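Local coordinates for protein aminoglycoside N(6')acetyltransferase (Legionella pneumophila subsp. pneumophila, PDB 3F5B) that probably transfers an acyl group from its donor as a GNAT-family enzyme, perhaps acetylating the 6' amine of aminoglycosides, at residues F76-T81 with D98-R103; F17-K22 with T65-Y70; D105-G110 with N138-H143. All coordinates share one frame; numbering follows the deposited sequence. Where two conformers were deposited one is given.

Interaction 1. Residues F76-T81 with D98-R103; sequences FAYLIT and DLFICR. With CHX (cyclohexane), chain D.
With CG anti to the backbone N in Tyr78 (chi1 167°) and beside it in Phe100 (chi1 -52°), the two side chains run side by side from neighbouring antiparallel strands. Tyr78 CD2 reaches Phe100 CD2 at 3.6 Å. The ring planes differ by 24° but are slid apart, so overlap is slight. Ile80 CD1 meets the edge of the Phe100 ring at CE2, 3.9 Å away. Cyclohexane C3 lies over one face of that ring, toward the rim, and C2 is 3.6 Å from Phe100 CE1. Asp98 OD1 and Leu99 O also touch the cyclohexane. Ile132, Pro134 and Tyr145 complete its pocket. Backbone bonds tie Tyr78 to Phe100 and Ile80 to Asp98 in both directions. Where strand 94-101 ends, Phe76 O takes Cys102 N at 3.0 Å and, weakly, Arg103 N. Ala77, Leu79, Leu99 and Ile101 line the other side of the sheet. Strands 74-84 and 94-101 form a beta hairpin of the GNAT fold. Helix 109-123 covers Ala77 and Leu79 through Met115 and Phe119, and helix 25-31 meets Tyr78 and Cys102 on the opposite face.

Interaction 2. Residues F17-K22 with T65-Y70; sequences FKQMNK and THWIAY
Gln19 lays its CG over one face of the Trp67 indole. This is a CH-pi contact, with CG 3.8 Å from the centroid of the six-membered ring. The two side chains run side by side and point the same way. The Gln19 amide stands steeply to the indole, the planes 79° apart, and its NE2 lies 3.7 Å from Trp67 CH2. Thr65 CG2 rests over the same indole face, 3.8 Å from Gln19 CG. Selenomethionine Met20 turns its side chain to the other side of the strands. Its chain bends at chi2 (-82°), which places SE, and it crosses Ile68 at about a right angle. In the conformer given, SE is 3.8 Å from Ile68 CB. At the far end, Phe17 sets CD1 and CE1 against the methyl of Ala69, with CE1 to CB at 3.6 Å.

These side chains are carried by strand 15-19, the outermost strand at one end of the GNAT sheet, which runs antiparallel to strand 65-71. Lys18 and Ile68 form the hydrogen-bonded pair, exchanging bonds through N and O. Past the strand end, Met20 N still bonds to His66 O at 2.9 Å, which keeps the departing chain close to its neighbour.

Further out, the indole is fixed by Trp67 NE1, which bonds to Thr81 OG1 on strand 74-84. Phe119 of helix 109-123 meets both Trp67 and Phe17 edge-to-face. On the opposite side of the sheet, the His66 ring is held at both nitrogens, ND1 by the hydroxyl of Tyr78 and NE2 by Asp52 of helix 43-57. Leu53 and Leu57 of that helix pack on Met20, and Val28 of helix 25-31 touches it too.

Interaction 3. Residues D105-G110 with N138-H143; sequences DYIGKG and NERAVH. With EDO (1,2-ethanediol), chain I.
Arg140 grips a single backbone oxygen, Ile107 O, with both terminal nitrogens of its guanidinium. The contact joins two parts of the GNAT fold: the turn leading into helix 109-123 and the first turn of helix 139-148. NH1 and NH2 both donate hydrogen bonds to Ile107 O, at 2.7 and 2.9 Å. Both are bent, 145° from NH1 and 133° from NH2. The oxygen sits at the edge of the guanidinium, near its plane. NH2 approaches in the carbonyl plane, whereas NH1 stands above it. The Arg140 chain is extended from CG to NE, with CG anti to the backbone N (chi1 -161°), and reaches across to the other segment. Ile107 CG2 also touches NH1, at 3.5 Å. Lys109 lays its CG over one face of the guanidinium, toward the rim. Lys109 CD meets His143 CD2 at 3.5 Å, before the chain bends. Lys109 NZ is 4.9 Å from Arg140 NH1, not in contact. These like charges would be expected to repel mildly. Asn138 caps helix 139-148, its OD1 taking a weak bond from Ala141 N. A 1,2-ethanediol, probably from the crystallisation liquor, accepts a bond at its O1 from Arg140 NH2, 3.1 Å away.

Interactions 1 and 2 are buried and belong to one sheet. Strands 65-71 and 74-84 are neighbours in it, so the two contacts touch: Leu79 O lies 2.7 Å from Trp67 N, probably hydrogen-bonded. Helices 25-31 and 109-123 pack on both. Interaction 3 lies at the surface, about 21 Å from interaction 2 between centres. It meets interaction 1 through Tyr106, which packs on Phe76 and Ile101, and through Ile107, which touches Ile101. The chemistry follows the place. Interactions 1 and 2 combine regular backbone bonding with aromatic and apolar side chains. Interaction 3 buries less area and relies on one arginine reaching a backbone carbonyl. Cyclohexane adjoins interaction 1, and 1,2-ethanediol interaction 3.

Interaction 1. Residues F76-T81 with D98-R103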
loop_
_atom_site.group_PDB
_atom_site.type_symbol
_atom_site.label_atom_id
_atom_site.label_comp_id
_atom_site.label_asym_id
_atom_site.label_seq_id
_atom_site.Cartn_x
_atom_site.Cartn_y
_atom_site.Cartn_z
ATOM N N PHE A 76 -9.690 7.818 -4.651
ATOM C CA PHE A 76 -8.945 7.427 -5.851
ATOM C C PHE A 76 -8.027 6.221 -5.660
ATOM O O PHE A 76 -7.530 5.687 -6.653
ATOM C CB PHE A 76 -8.151 8.623 -6.437
ATOM C CG PHE A 76 -6.921 9.003 -5.625
ATOM C CD1 PHE A 76 -5.695 8.428 -5.894
ATOM C CD2 PHE A 76 -7.009 9.926 -4.587
ATOM C CE1 PHE A 76 -4.536 8.751 -5.138
ATOM C CE2 PHE A 76 -5.874 10.272 -3.820
ATOM C CZ PHE A 76 -4.642 9.670 -4.082
ATOM N N ALA A 77 -7.763 5.811 -4.407
ATOM C CA ALA A 77 -6.886 4.662 -4.176
ATOM C C ALA A 77 -7.349 3.833 -3.000
ATOM O O ALA A 77 -8.060 4.324 -2.113
ATOM C CB ALA A 77 -5.406 5.130 -3.935
ATOM N N TYR A 78 -6.882 2.591 -2.976
ATOM C CA TYR A 78 -7.224 1.629 -1.939
ATOM C C TYR A 78 -5.900 1.028 -1.450
ATOM O O TYR A 78 -5.055 0.628 -2.256
ATOM C CB TYR A 78 -8.138 0.567 -2.533
ATOM C CG TYR A 78 -8.392 -0.712 -1.729
ATOM C CD1 TYR A 78 -8.833 -0.664 -0.409
ATOM C CD2 TYR A 78 -8.266 -1.975 -2.340
ATOM C CE1 TYR A 78 -9.089 -1.865 0.326
ATOM C CE2 TYR A 78 -8.544 -3.176 -1.625
ATOM C CZ TYR A 78 -8.946 -3.103 -0.300
ATOM O OH TYR A 78 -9.204 -4.260 0.406
ATOM N N LEU A 79 -5.724 1.030 -0.129
ATOM C CA LEU A 79 -4.478 0.585 0.494
ATOM C C LEU A 79 -4.820 -0.399 1.601
ATOM O O LEU A 79 -5.893 -0.319 2.253
ATOM C CB LEU A 79 -3.630 1.760 1.027
ATOM C CG LEU A 79 -3.436 3.012 0.141
ATOM C CD1 LEU A 79 -4.646 3.984 0.265
ATOM C CD2 LEU A 79 -2.144 3.768 0.480
ATOM N N ILE A 80 -3.893 -1.325 1.810
ATOM C CA ILE A 80 -4.039 -2.428 2.758
ATOM C C ILE A 80 -2.729 -2.526 3.547
ATOM O O ILE A 80 -1.653 -2.616 2.948
ATOM C CB ILE A 80 -4.293 -3.774 2.042
ATOM C CG1 ILE A 80 -5.498 -3.677 1.075
ATOM C CG2 ILE A 80 -4.517 -4.938 3.105
ATOM C CD1 ILE A 80 -5.829 -4.999 0.319
ATOM N N THR A 81 -2.814 -2.443 4.879
ATOM C CA THR A 81 -1.616 -2.539 5.713
ATOM C C THR A 81 -1.749 -3.652 6.759
ATOM O O THR A 81 -2.836 -3.918 7.258
ATOM C CB THR A 81 -1.289 -1.209 6.423
ATOM O OG1 THR A 81 -2.371 -0.841 7.283
ATOM C CG2 THR A 81 -1.082 -0.052 5.375
ATOM N N ASP A 98 0.086 -2.794 0.813
ATOM C CA ASP A 98 -0.406 -3.085 -0.527
ATOM C C ASP A 98 -1.180 -1.879 -0.970
ATOM O O ASP A 98 -1.977 -1.339 -0.184
ATOM C CB ASP A 98 -1.409 -4.198 -0.482
ATOM C CG ASP A 98 -0.815 -5.518 -0.773
ATOM O OD1 ASP A 98 -0.944 -5.949 -1.951
ATOM O OD2 ASP A 98 -0.262 -6.133 0.171
ATOM N N LEU A 99 -1.005 -1.477 -2.227
ATOM C CA LEU A 99 -1.765 -0.327 -2.707
ATOM C C LEU A 99 -2.237 -0.482 -4.142
ATOM O O LEU A 99 -1.579 -1.151 -4.964
ATOM C CB LEU A 99 -0.980 0.970 -2.505
ATOM C CG LEU A 99 0.293 1.146 -3.316
ATOM C CD1 LEU A 99 -0.005 2.029 -4.529
ATOM C CD2 LEU A 99 1.427 1.778 -2.491
ATOM N N PHE A 100 -3.353 0.179 -4.422
ATOM C CA PHE A 100 -4.038 0.096 -5.681
ATOM C C PHE A 100 -4.526 1.486 -6.049
ATOM O O PHE A 100 -5.417 2.051 -5.373
ATOM C CB PHE A 100 -5.226 -0.879 -5.558
ATOM C CG PHE A 100 -4.839 -2.233 -4.998
ATOM C CD1 PHE A 100 -4.386 -3.252 -5.853
ATOM C CD2 PHE A 100 -4.916 -2.486 -3.635
ATOM C CE1 PHE A 100 -4.001 -4.498 -5.356
ATOM C CE2 PHE A 100 -4.534 -3.743 -3.113
ATOM C CZ PHE A 100 -4.082 -4.757 -3.997
ATOM N N ILE A 101 -3.932 2.065 -7.093
ATOM C CA ILE A 101 -4.435 3.331 -7.596
ATOM C C ILE A 101 -5.557 2.982 -8.577
ATOM O O ILE A 101 -5.292 2.502 -9.679
ATOM C CB ILE A 101 -3.359 4.209 -8.351
ATOM C CG1 ILE A 101 -2.053 4.342 -7.580
ATOM C CG2 ILE A 101 -3.966 5.591 -8.755
ATOM C CD1 ILE A 101 -2.182 4.852 -6.193
ATOM N N CYS A 102 -6.786 3.276 -8.184
ATOM C CA CYS A 102 -7.952 2.745 -8.855
ATOM C C CYS A 102 -8.619 3.675 -9.856
ATOM O O CYS A 102 -9.458 3.219 -10.632
ATOM C CB CYS A 102 -8.968 2.306 -7.800
ATOM S SG CYS A 102 -8.263 0.978 -6.760
ATOM N N ARG A 103 -8.266 4.962 -9.823
ATOM C CA ARG A 103 -8.728 5.913 -10.849
ATOM C C ARG A 103 -7.608 6.115 -11.857
ATOM O O ARG A 103 -6.481 6.439 -11.465
ATOM C CB ARG A 103 -9.090 7.270 -10.223
ATOM C CG ARG A 103 -10.431 7.338 -9.511
ATOM C CD ARG A 103 -10.715 8.791 -9.092
ATOM N NE ARG A 103 -10.826 9.707 -10.248
ATOM C CZ ARG A 103 -11.949 10.306 -10.621
ATOM N NH1 ARG A 103 -13.066 10.091 -9.946
ATOM N NH2 ARG A 103 -11.960 11.131 -11.657
HETATM C C1 CHX D . 0.158 -5.126 -6.321
HETATM C C2 CHX D . -0.493 -3.938 -5.607
HETATM C C3 CHX D . 0.027 -3.789 -4.172
HETATM C C4 CHX D . 1.519 -3.433 -4.152
HETATM C C5 CHX D . 2.296 -4.046 -5.333
HETATM C C6 CHX D . 1.641 -5.303 -5.938
#

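Interaction 2. Residues F17-K22 with T65-Y70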
loop_
_atom_site.group_PDB
_atom_site.type_symbol
_atom_site.label_atom_id
_atom_site.label_comp_id
_atom_site.label_asym_id
_atom_site.label_seq_id
_atom_site.Cartn_x
_atom_site.Cartn_y
_atom_site.Cartn_z
ATOM N N PHE A 17 -6.325 10.343 4.112
ATOM C CA PHE A 17 -6.439 8.876 4.192
ATOM C C PHE A 17 -7.329 8.502 5.383
ATOM O O PHE A 17 -7.224 9.106 6.468
ATOM C CB PHE A 17 -5.042 8.217 4.346
ATOM C CG PHE A 17 -4.051 8.649 3.292
ATOM C CD1 PHE A 17 -3.959 7.961 2.095
ATOM C CD2 PHE A 17 -3.208 9.764 3.512
ATOM C CE1 PHE A 17 -3.007 8.371 1.083
ATOM C CE2 PHE A 17 -2.283 10.204 2.518
ATOM C CZ PHE A 17 -2.195 9.522 1.294
ATOM N N LYS A 18 -8.197 7.523 5.180
ATOM C CA LYS A 18 -9.051 7.032 6.260
ATOM C C LYS A 18 -9.256 5.551 6.149
ATOM O O LYS A 18 -9.239 5.004 5.067
ATOM C CB LYS A 18 -10.435 7.729 6.346
ATOM C CG LYS A 18 -10.878 8.640 5.211
ATOM C CD LYS A 18 -10.408 10.107 5.432
ATOM C CE LYS A 18 -11.448 11.076 6.157
ATOM N NZ LYS A 18 -11.159 11.394 7.646
ATOM N N GLN A 19 -9.503 4.916 7.288
ATOM C CA GLN A 19 -9.920 3.546 7.286
ATOM C C GLN A 19 -11.260 3.470 6.582
ATOM O O GLN A 19 -12.094 4.370 6.677
ATOM C CB GLN A 19 -9.970 2.979 8.698
ATOM C CG GLN A 19 -8.556 2.792 9.232
ATOM C CD GLN A 19 -8.464 2.468 10.707
ATOM O OE1 GLN A 19 -9.452 2.129 11.352
ATOM N NE2 GLN A 19 -7.237 2.603 11.266
HETATM N N MSE A 20 -11.463 2.394 5.844
HETATM C CA MSE A 20 -12.702 2.143 5.122
HETATM C C MSE A 20 -13.900 2.042 6.050
HETATM O O MSE A 20 -13.773 1.516 7.164
HETATM C CB MSE A 20 -12.563 0.818 4.380
HETATM C CG MSE A 20 -11.581 0.863 3.239
HETATM SE SE MSE A 20 -12.470 1.625 1.703
HETATM C CE MSE A 20 -13.838 0.243 1.420
ATOM N N ASN A 21 -15.053 2.501 5.573
ATOM C CA ASN A 21 -16.329 2.208 6.218
ATOM C C ASN A 21 -17.278 1.590 5.201
ATOM O O ASN A 21 -16.992 1.584 3.989
ATOM C CB ASN A 21 -16.930 3.430 6.941
ATOM C CG ASN A 21 -17.316 4.555 6.001
ATOM O OD1 ASN A 21 -18.039 4.349 5.036
ATOM N ND2 ASN A 21 -16.850 5.762 6.298
ATOM N N LYS A 22 -18.382 1.025 5.676
ATOM C CA LYS A 22 -19.311 0.291 4.813
ATOM C C LYS A 22 -19.812 1.078 3.625
ATOM O O LYS A 22 -20.171 0.494 2.618
ATOM C CB LYS A 22 -20.534 -0.210 5.593
ATOM C CG LYS A 22 -20.302 -1.448 6.424
ATOM C CD LYS A 22 -21.513 -1.685 7.339
ATOM C CE LYS A 22 -21.609 -3.131 7.789
ATOM N NZ LYS A 22 -21.694 -4.053 6.606
ATOM N N THR A 65 -5.552 -3.902 7.860
ATOM C CA THR A 65 -6.333 -2.653 7.900
ATOM C C THR A 65 -6.551 -2.193 6.462
ATOM O O THR A 65 -5.667 -2.358 5.600
ATOM C CB THR A 65 -5.579 -1.557 8.682
ATOM O OG1 THR A 65 -5.324 -2.041 9.998
ATOM C CG2 THR A 65 -6.387 -0.313 8.823
ATOM N N HIS A 66 -7.753 -1.711 6.188
ATOM C CA HIS A 66 -8.145 -1.350 4.820
ATOM C C HIS A 66 -8.418 0.155 4.792
ATOM O O HIS A 66 -9.153 0.664 5.654
ATOM C CB HIS A 66 -9.366 -2.160 4.403
ATOM C CG HIS A 66 -9.078 -3.632 4.292
ATOM N ND1 HIS A 66 -8.910 -4.264 3.079
ATOM C CD2 HIS A 66 -8.845 -4.568 5.242
ATOM C CE1 HIS A 66 -8.629 -5.543 3.292
ATOM N NE2 HIS A 66 -8.581 -5.750 4.595
ATOM N N TRP A 67 -7.798 0.833 3.831
ATOM C CA TRP A 67 -7.786 2.285 3.745
ATOM C C TRP A 67 -8.246 2.769 2.377
ATOM O O TRP A 67 -8.188 2.031 1.358
ATOM C CB TRP A 67 -6.359 2.854 3.937
ATOM C CG TRP A 67 -5.628 2.431 5.152
ATOM C CD1 TRP A 67 -4.909 1.273 5.327
ATOM C CD2 TRP A 67 -5.503 3.168 6.361
ATOM N NE1 TRP A 67 -4.315 1.263 6.588
ATOM C CE2 TRP A 67 -4.674 2.414 7.237
ATOM C CE3 TRP A 67 -6.001 4.413 6.797
ATOM C CZ2 TRP A 67 -4.355 2.852 8.531
ATOM C CZ3 TRP A 67 -5.654 4.855 8.073
ATOM C CH2 TRP A 67 -4.837 4.080 8.924
ATOM N N ILE A 68 -8.665 4.039 2.362
ATOM C CA ILE A 68 -9.039 4.742 1.131
ATOM C C ILE A 68 -8.303 6.100 1.137
ATOM O O ILE A 68 -8.214 6.755 2.182
ATOM C CB ILE A 68 -10.609 4.843 0.975
ATOM C CG1 ILE A 68 -11.047 5.502 -0.356
ATOM C CG2 ILE A 68 -11.298 5.533 2.170
ATOM C CD1 ILE A 68 -12.531 5.130 -0.695
ATOM N N ALA A 69 -7.772 6.498 -0.016
ATOM C CA ALA A 69 -7.089 7.801 -0.174
ATOM C C ALA A 69 -8.010 8.744 -0.906
ATOM O O ALA A 69 -8.642 8.337 -1.902
ATOM C CB ALA A 69 -5.809 7.620 -0.980
ATOM N N TYR A 70 -8.049 10.004 -0.454
ATOM C CA TYR A 70 -8.894 11.040 -1.032
ATOM C C TYR A 70 -8.042 12.197 -1.556
ATOM O O TYR A 70 -7.031 12.537 -0.950
ATOM C CB TYR A 70 -9.845 11.611 0.031
ATOM C CG TYR A 70 -11.067 10.760 0.229
ATOM C CD1 TYR A 70 -11.014 9.593 1.004
ATOM C CD2 TYR A 70 -12.262 11.095 -0.388
ATOM C CE1 TYR A 70 -12.153 8.787 1.173
ATOM C CE2 TYR A 70 -13.396 10.307 -0.233
ATOM C CZ TYR A 70 -13.329 9.159 0.548
ATOM O OH TYR A 70 -14.471 8.403 0.681
#

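Interaction 3. Residues D105-G110 with N138-H143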
loop_
_atom_site.group_PDB
_atom_site.type_symbol
_atom_site.label_atom_id
_atom_site.label_comp_id
_atom_site.label_asym_id
_atom_site.label_seq_id
_atom_site.Cartn_x
_atom_site.Cartn_y
_atom_site.Cartn_z
ATOM N N ASP A 105 -6.993 8.495 -13.836
ATOM C CA ASP A 105 -6.478 9.862 -13.870
ATOM C C ASP A 105 -5.564 10.128 -12.682
ATOM O O ASP A 105 -5.011 11.226 -12.542
ATOM C CB ASP A 105 -7.627 10.898 -14.008
ATOM C CG ASP A 105 -8.806 10.650 -13.036
ATOM O OD1 ASP A 105 -8.940 9.558 -12.458
ATOM O OD2 ASP A 105 -9.642 11.571 -12.880
ATOM N N TYR A 106 -5.334 9.106 -11.857
ATOM C CA TYR A 106 -4.456 9.288 -10.697
ATOM C C TYR A 106 -3.174 8.479 -10.726
ATOM O O TYR A 106 -2.465 8.414 -9.731
ATOM C CB TYR A 106 -5.231 9.044 -9.382
ATOM C CG TYR A 106 -6.076 10.244 -8.999
ATOM C CD1 TYR A 106 -7.316 10.469 -9.590
ATOM C CD2 TYR A 106 -5.601 11.180 -8.068
ATOM C CE1 TYR A 106 -8.089 11.598 -9.248
ATOM C CE2 TYR A 106 -6.345 12.316 -7.734
ATOM C CZ TYR A 106 -7.585 12.508 -8.315
ATOM O OH TYR A 106 -8.305 13.604 -7.945
ATOM N N ILE A 107 -2.865 7.882 -11.875
ATOM C CA ILE A 107 -1.821 6.850 -11.976
ATOM C C ILE A 107 -0.377 7.368 -12.186
ATOM O O ILE A 107 0.593 6.577 -12.223
ATOM C CB ILE A 107 -2.229 5.866 -13.103
ATOM C CG1 ILE A 107 -2.329 4.454 -12.568
ATOM C CG2 ILE A 107 -1.458 6.083 -14.424
ATOM C CD1 ILE A 107 -3.729 4.113 -12.250
ATOM N N GLY A 108 -0.244 8.689 -12.273
ATOM C CA GLY A 108 1.038 9.332 -12.532
ATOM C C GLY A 108 2.081 8.823 -11.560
ATOM O O GLY A 108 1.794 8.635 -10.391
ATOM N N LYS A 109 3.304 8.619 -12.041
ATOM C CA LYS A 109 4.349 8.084 -11.178
ATOM C C LYS A 109 4.663 9.075 -10.061
ATOM O O LYS A 109 4.765 8.688 -8.901
ATOM C CB LYS A 109 5.604 7.756 -11.991
ATOM C CG LYS A 109 5.399 6.621 -12.993
ATOM C CD LYS A 109 6.704 6.332 -13.733
ATOM C CE LYS A 109 6.692 6.760 -15.171
ATOM N NZ LYS A 109 6.196 8.145 -15.358
ATOM N N GLY A 110 4.797 10.355 -10.405
ATOM C CA GLY A 110 5.121 11.377 -9.402
ATOM C C GLY A 110 3.996 11.519 -8.376
ATOM O O GLY A 110 4.246 11.654 -7.172
ATOM N N ASN A 138 5.678 -6.788 -12.765
ATOM C CA ASN A 138 4.954 -5.529 -12.644
ATOM C C ASN A 138 5.993 -4.404 -12.648
ATOM O O ASN A 138 6.287 -3.811 -11.615
ATOM C CB ASN A 138 4.089 -5.533 -11.354
ATOM C CG ASN A 138 3.146 -4.344 -11.248
ATOM O OD1 ASN A 138 3.200 -3.401 -12.039
ATOM N ND2 ASN A 138 2.275 -4.389 -10.253
ATOM N N GLU A 139 6.592 -4.163 -13.819
ATOM C CA GLU A 139 7.710 -3.235 -13.954
ATOM C C GLU A 139 7.402 -1.794 -13.538
ATOM O O GLU A 139 8.253 -1.113 -12.952
ATOM C CB GLU A 139 8.283 -3.308 -15.389
ATOM C CG GLU A 139 8.641 -4.754 -15.805
ATOM C CD GLU A 139 9.320 -4.885 -17.168
ATOM O OE1 GLU A 139 9.675 -3.870 -17.807
ATOM O OE2 GLU A 139 9.503 -6.040 -17.605
ATOM N N ARG A 140 6.191 -1.317 -13.813
ATOM C CA ARG A 140 5.825 0.048 -13.414
ATOM C C ARG A 140 5.771 0.247 -11.899
ATOM O O ARG A 140 6.222 1.282 -11.381
ATOM C CB ARG A 140 4.481 0.438 -14.005
ATOM C CG ARG A 140 4.250 1.941 -14.031
ATOM C CD ARG A 140 2.909 2.242 -14.680
ATOM N NE ARG A 140 2.698 3.676 -14.925
ATOM C CZ ARG A 140 2.190 4.510 -14.021
ATOM N NH1 ARG A 140 2.017 5.802 -14.323
ATOM N NH2 ARG A 140 1.849 4.037 -12.811
ATOM N N ALA A 141 5.166 -0.715 -11.199
ATOM C CA ALA A 141 5.111 -0.673 -9.731
ATOM C C ALA A 141 6.519 -0.667 -9.122
ATOM O O ALA A 141 6.831 0.164 -8.263
ATOM C CB ALA A 141 4.292 -1.857 -9.204
ATOM N N VAL A 142 7.387 -1.567 -9.613
ATOM C CA VAL A 142 8.754 -1.666 -9.109
ATOM C C VAL A 142 9.429 -0.301 -9.269
ATOM O O VAL A 142 10.133 0.184 -8.368
ATOM C CB VAL A 142 9.562 -2.763 -9.901
ATOM C CG1 VAL A 142 11.069 -2.649 -9.688
ATOM C CG2 VAL A 142 9.052 -4.177 -9.578
ATOM N N HIS A 143 9.230 0.295 -10.443
ATOM C CA HIS A 143 9.815 1.594 -10.768
ATOM C C HIS A 143 9.307 2.723 -9.847
ATOM O O HIS A 143 10.087 3.507 -9.285
ATOM C CB HIS A 143 9.535 1.946 -12.233
ATOM C CG HIS A 143 10.088 3.274 -12.629
ATOM N ND1 HIS A 143 11.393 3.440 -13.035
ATOM C CD2 HIS A 143 9.534 4.510 -12.623
ATOM C CE1 HIS A 143 11.609 4.716 -13.301
ATOM N NE2 HIS A 143 10.500 5.385 -13.056
HETATM C C1 EDO I . 2.488 1.411 -9.759
HETATM O O1 EDO I . 2.088 1.486 -11.146
HETATM C C2 EDO I . 1.272 1.525 -8.842
HETATM O O2 EDO I . 1.285 0.522 -7.808
#